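Local coordinates for phosphoribosylaminoimidazole-succinocarboxamide synthase (Pyrococcus horikoshii, PDB 4O7R), which catalyses the ATP-dependent joining of L-aspartate to the carboxylate of an aminoimidazole ribonucleotide, yielding SAICAR in de novo purine biosynthesis, at residues V90-V95 and V172-E177. Sequence-based numbering, arbitrary orientation.
With U5P (uridine-5'-monophosphate), chain B.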
ATOM      1  N   VAL A  90       7.027  -5.426  -8.524  1.00 13.86           N
ATOM      2  CA  VAL A  90       7.041  -6.177  -7.273  1.00 12.85           C
ATOM      3  C   VAL A  90       8.363  -5.873  -6.604  1.00 12.55           C
ATOM      4  O   VAL A  90       9.399  -6.263  -7.107  1.00 12.50           O
ATOM      5  CB  VAL A  90       6.922  -7.698  -7.535  1.00 12.58           C
ATOM      6  CG1 VAL A  90       6.840  -8.482  -6.231  1.00 11.86           C
ATOM      7  CG2 VAL A  90       5.694  -7.983  -8.386  1.00 12.55           C
ATOM      8  N   VAL A  91       8.325  -5.191  -5.466  1.00 12.21           N
ATOM      9  CA  VAL A  91       9.558  -4.721  -4.838  1.00 12.32           C
ATOM     10  C   VAL A  91       9.900  -5.527  -3.581  1.00 12.21           C
ATOM     11  O   VAL A  91       9.064  -5.738  -2.702  1.00 12.08           O
ATOM     12  CB  VAL A  91       9.503  -3.201  -4.540  1.00 12.18           C
ATOM     13  CG1 VAL A  91      10.762  -2.762  -3.810  1.00 12.32           C
ATOM     14  CG2 VAL A  91       9.348  -2.416  -5.835  1.00 11.48           C
ATOM     15  N   VAL A  92      11.133  -6.004  -3.508  1.00 12.43           N
ATOM     16  CA  VAL A  92      11.562  -6.755  -2.336  1.00 12.78           C
ATOM     17  C   VAL A  92      12.607  -5.891  -1.626  1.00 13.37           C
ATOM     18  O   VAL A  92      13.518  -5.359  -2.277  1.00 13.06           O
ATOM     19  CB  VAL A  92      12.071  -8.167  -2.708  1.00 12.48           C
ATOM     20  CG1 VAL A  92      12.386  -9.011  -1.461  1.00 12.84           C
ATOM     21  CG2 VAL A  92      11.037  -8.879  -3.549  1.00 11.97           C
ATOM     22  N   ARG A  93      12.437  -5.708  -0.311  1.00 13.82           N
ATOM     23  CA  ARG A  93      13.325  -4.819   0.474  1.00 14.25           C
ATOM     24  C   ARG A  93      13.945  -5.528   1.684  1.00 14.29           C
ATOM     25  O   ARG A  93      13.219  -6.073   2.514  1.00 15.31           O
ATOM     26  CB  ARG A  93      12.568  -3.536   0.890  1.00 13.86           C
ATOM     27  CG  ARG A  93      11.559  -3.080  -0.173  1.00 14.14           C
ATOM     28  CD  ARG A  93      10.901  -1.743   0.152  1.00 14.23           C
ATOM     29  NE  ARG A  93      11.819  -0.644  -0.107  1.00 13.75           N
ATOM     30  CZ  ARG A  93      11.592   0.377  -0.922  1.00 14.08           C
ATOM     31  NH1 ARG A  93      10.433   0.509  -1.577  1.00 14.27           N
ATOM     32  NH2 ARG A  93      12.549   1.278  -1.082  1.00 13.54           N
ATOM     33  N   ASN A  94      15.279  -5.558   1.751  1.00 14.47           N
ATOM     34  CA  ASN A  94      16.034  -6.115   2.904  1.00 14.59           C
ATOM     35  C   ASN A  94      16.558  -4.998   3.834  1.00 15.16           C
ATOM     36  O   ASN A  94      16.539  -5.135   5.075  1.00 15.53           O
ATOM     37  CB  ASN A  94      17.222  -6.958   2.417  1.00 14.31           C
ATOM     38  CG  ASN A  94      16.800  -8.061   1.453  1.00 14.80           C
ATOM     39  OD1 ASN A  94      16.002  -8.919   1.815  1.00 15.33           O
ATOM     40  ND2 ASN A  94      17.301  -8.024   0.215  1.00 13.69           N
ATOM     41  N   VAL A  95      17.025  -3.908   3.221  1.00 14.39           N
ATOM     42  CA  VAL A  95      17.579  -2.753   3.926  1.00 15.00           C
ATOM     43  C   VAL A  95      16.743  -1.503   3.585  1.00 15.92           C
ATOM     44  O   VAL A  95      16.311  -1.336   2.439  1.00 16.30           O
ATOM     45  CB  VAL A  95      19.066  -2.532   3.554  1.00 14.67           C
ATOM     46  CG1 VAL A  95      19.615  -1.266   4.214  1.00 14.49           C
ATOM     47  CG2 VAL A  95      19.913  -3.730   3.966  1.00 13.99           C
ATOM     48  N   VAL A 172      20.208  -4.411  -1.183  1.00 14.87           N
ATOM     49  CA  VAL A 172      19.363  -3.539  -0.373  1.00 14.03           C
ATOM     50  C   VAL A 172      17.865  -3.751  -0.680  1.00 14.26           C
ATOM     51  O   VAL A 172      17.073  -4.089   0.215  1.00 14.49           O
ATOM     52  CB  VAL A 172      19.856  -2.095  -0.591  1.00 13.34           C
ATOM     53  CG1 VAL A 172      18.883  -1.037  -0.077  1.00 12.76           C
ATOM     54  CG2 VAL A 172      21.274  -1.951  -0.022  1.00 12.40           C
ATOM     55  N   ASP A 173      17.501  -3.585  -1.949  1.00 13.94           N
ATOM     56  CA  ASP A 173      16.152  -3.846  -2.449  1.00 14.15           C
ATOM     57  C   ASP A 173      16.255  -4.087  -3.953  1.00 13.65           C
ATOM     58  O   ASP A 173      17.343  -3.981  -4.527  1.00 13.25           O
ATOM     59  CB  ASP A 173      15.200  -2.654  -2.136  1.00 14.54           C
ATOM     60  CG  ASP A 173      15.727  -1.335  -2.658  1.00 14.75           C
ATOM     61  OD1 ASP A 173      16.323  -1.344  -3.745  1.00 15.40           O
ATOM     62  OD2 ASP A 173      15.573  -0.279  -1.999  1.00 15.27           O
ATOM     63  N   PHE A 174      15.134  -4.386  -4.597  1.00 13.58           N
ATOM     64  CA  PHE A 174      15.120  -4.557  -6.052  1.00 13.73           C
ATOM     65  C   PHE A 174      13.691  -4.721  -6.533  1.00 13.60           C
ATOM     66  O   PHE A 174      12.826  -5.130  -5.757  1.00 13.76           O
ATOM     67  CB  PHE A 174      15.980  -5.765  -6.475  1.00 14.14           C
ATOM     68  CG  PHE A 174      15.458  -7.099  -5.992  1.00 14.20           C
ATOM     69  CD1 PHE A 174      14.606  -7.854  -6.788  1.00 14.27           C
ATOM     70  CD2 PHE A 174      15.844  -7.605  -4.764  1.00 14.45           C
ATOM     71  CE1 PHE A 174      14.124  -9.080  -6.349  1.00 14.87           C
ATOM     72  CE2 PHE A 174      15.377  -8.846  -4.324  1.00 15.06           C
ATOM     73  CZ  PHE A 174      14.514  -9.586  -5.121  1.00 14.52           C
ATOM     74  N   LYS A 175      13.455  -4.409  -7.803  1.00 13.59           N
ATOM     75  CA  LYS A 175      12.124  -4.506  -8.416  1.00 13.73           C
ATOM     76  C   LYS A 175      12.088  -5.687  -9.418  1.00 14.18           C
ATOM     77  O   LYS A 175      13.046  -5.881 -10.192  1.00 13.72           O
ATOM     78  CB  LYS A 175      11.764  -3.188  -9.096  1.00 13.51           C
ATOM     79  CG  LYS A 175      10.380  -3.110  -9.756  1.00 14.40           C
ATOM     80  CD  LYS A 175      10.359  -3.557 -11.222  1.00 14.90           C
ATOM     81  CE  LYS A 175      11.205  -2.634 -12.114  1.00 15.97           C
ATOM     82  NZ  LYS A 175      11.340  -3.069 -13.545  1.00 14.94           N
ATOM     83  N   LEU A 176      11.002  -6.469  -9.367  1.00 13.76           N
ATOM     84  CA  LEU A 176      10.720  -7.540 -10.325  1.00 14.43           C
ATOM     85  C   LEU A 176       9.397  -7.339 -11.070  1.00 14.33           C
ATOM     86  O   LEU A 176       8.470  -6.724 -10.560  1.00 14.34           O
ATOM     87  CB  LEU A 176      10.631  -8.910  -9.628  1.00 14.89           C
ATOM     88  CG  LEU A 176      11.833  -9.470  -8.877  1.00 15.70           C
ATOM     89  CD1 LEU A 176      11.461 -10.806  -8.233  1.00 15.81           C
ATOM     90  CD2 LEU A 176      13.048  -9.585  -9.793  1.00 15.37           C
ATOM     91  N   GLU A 177       9.312  -7.892 -12.273  1.00 14.48           N
ATOM     92  CA  GLU A 177       8.067  -7.921 -13.027  1.00 14.68           C
ATOM     93  C   GLU A 177       7.869  -9.349 -13.498  1.00 15.42           C
ATOM     94  O   GLU A 177       8.846 -10.120 -13.609  1.00 15.73           O
ATOM     95  CB  GLU A 177       8.135  -6.975 -14.232  1.00 14.50           C
ATOM     96  CG  GLU A 177       8.377  -5.534 -13.817  1.00 14.46           C
ATOM     97  CD  GLU A 177       8.186  -4.514 -14.928  1.00 14.48           C
ATOM     98  OE1 GLU A 177       7.561  -4.816 -15.968  1.00 14.48           O
ATOM     99  OE2 GLU A 177       8.656  -3.380 -14.738  1.00 14.52           O
TER
HETATM  100  N1  U5P B 301      12.605   0.410  -8.806  1.00 29.51           N
HETATM  101  C2  U5P B 301      12.614   0.124 -10.210  1.00 29.31           C
HETATM  102  N3  U5P B 301      11.742   0.736 -11.038  1.00 31.08           N
HETATM  103  C4  U5P B 301      10.859   1.634 -10.540  1.00 32.71           C
HETATM  104  C5  U5P B 301      10.822   1.930  -9.170  1.00 31.15           C
HETATM  105  C6  U5P B 301      11.715   1.299  -8.308  1.00 29.79           C
HETATM  106  O2  U5P B 301      13.426  -0.692 -10.682  1.00 26.47           O
HETATM  107  O4  U5P B 301      10.048   2.203 -11.305  1.00 33.64           O
HETATM  108  C1' U5P B 301      13.557  -0.263  -7.908  1.00 26.56           C
HETATM  109  C2' U5P B 301      14.572   0.710  -7.333  1.00 24.73           C
HETATM  110  O2' U5P B 301      15.727   0.839  -8.165  1.00 24.37           O
HETATM  111  C3' U5P B 301      14.889   0.060  -5.999  1.00 24.73           C
HETATM  112  C4' U5P B 301      13.584  -0.609  -5.558  1.00 24.98           C
HETATM  113  O3' U5P B 301      15.842  -0.974  -6.206  1.00 21.93           O
HETATM  114  O4' U5P B 301      12.877  -0.852  -6.781  1.00 26.62           O
HETATM  115  C5' U5P B 301      12.745   0.233  -4.583  1.00 22.88           C
HETATM  116  O5' U5P B 301      12.452   1.505  -5.165  1.00 21.50           O
HETATM  117  P   U5P B 301      11.839   2.754  -4.356  1.00 20.42           P
HETATM  118  O1P U5P B 301      12.628   2.889  -3.098  1.00 19.80           O
HETATM  119  O2P U5P B 301      12.020   3.912  -5.323  1.00 21.46           O
HETATM  120  O3P U5P B 301      10.389   2.367  -4.145  1.00 22.00           O
HETATM  121  O   HOH W   1      14.486  -0.516   0.515  1.00 13.17           O
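Val172 meets the corner of the neighbouring strand at Asn94 and Val95, and its carbonyl oxygen is gripped twice: Asn94 N reaches Val172 O at 2.8 Å and Val95 N reaches the same oxygen at 3.0 Å. With CG1 anti to the backbone N (chi1 167°), Val172 sets that methyl against CB of Val95. From here the strands run antiparallel, Val92 and Phe174 forming a hydrogen-bonded pair. Phe174 CG sits between its backbone N and carbonyl carbon (chi1 65°), which leans the ring toward strand 84-93 until CB of Val92 lies over its face, a CH-pi contact 4.1 Å from the centroid.

The other face carries Arg93 and Asp173 and holds the ligand, showing how two adjacent strands of a larger antiparallel sheet can present a ligand site. Arg93 and Asp173, a non-hydrogen-bonded pair, extend side by side toward bound uridine monophosphate, which is probably standing in for the phosphoribosyl part of the imidazole substrate; their guanidinium and carboxylate planes are 87° apart. Arg93 NH2 donates to phosphate O1P at 2.6 Å and NH1 to O3P, NH1 also forming a salt bridge with Glu118, while Asp173 OD1 takes the ribose O3' hydroxyl at 2.5 Å. Asp173 OD2 lies well out of the guanidinium plane, 3.5 Å from Arg93 NH2, so that salt bridge rests on charge alone; a water, accepting from Arg93 NE and donating to Asp173 OD2 and Val95 O, supplies the directed hydrogen bonds that it lacks. A leucine in place of Arg93 would probably leave the phosphate short of these two donors and Glu118 without its salt-bridge mate.

Strand 111-121 flanks 84-93 on one side, and strand 197-201 flanks 169-180, where Arg198 pairs with Asp173. Helix 143-166 packs on the face that carries Val92 and Phe174, through Ala153 and Asn157.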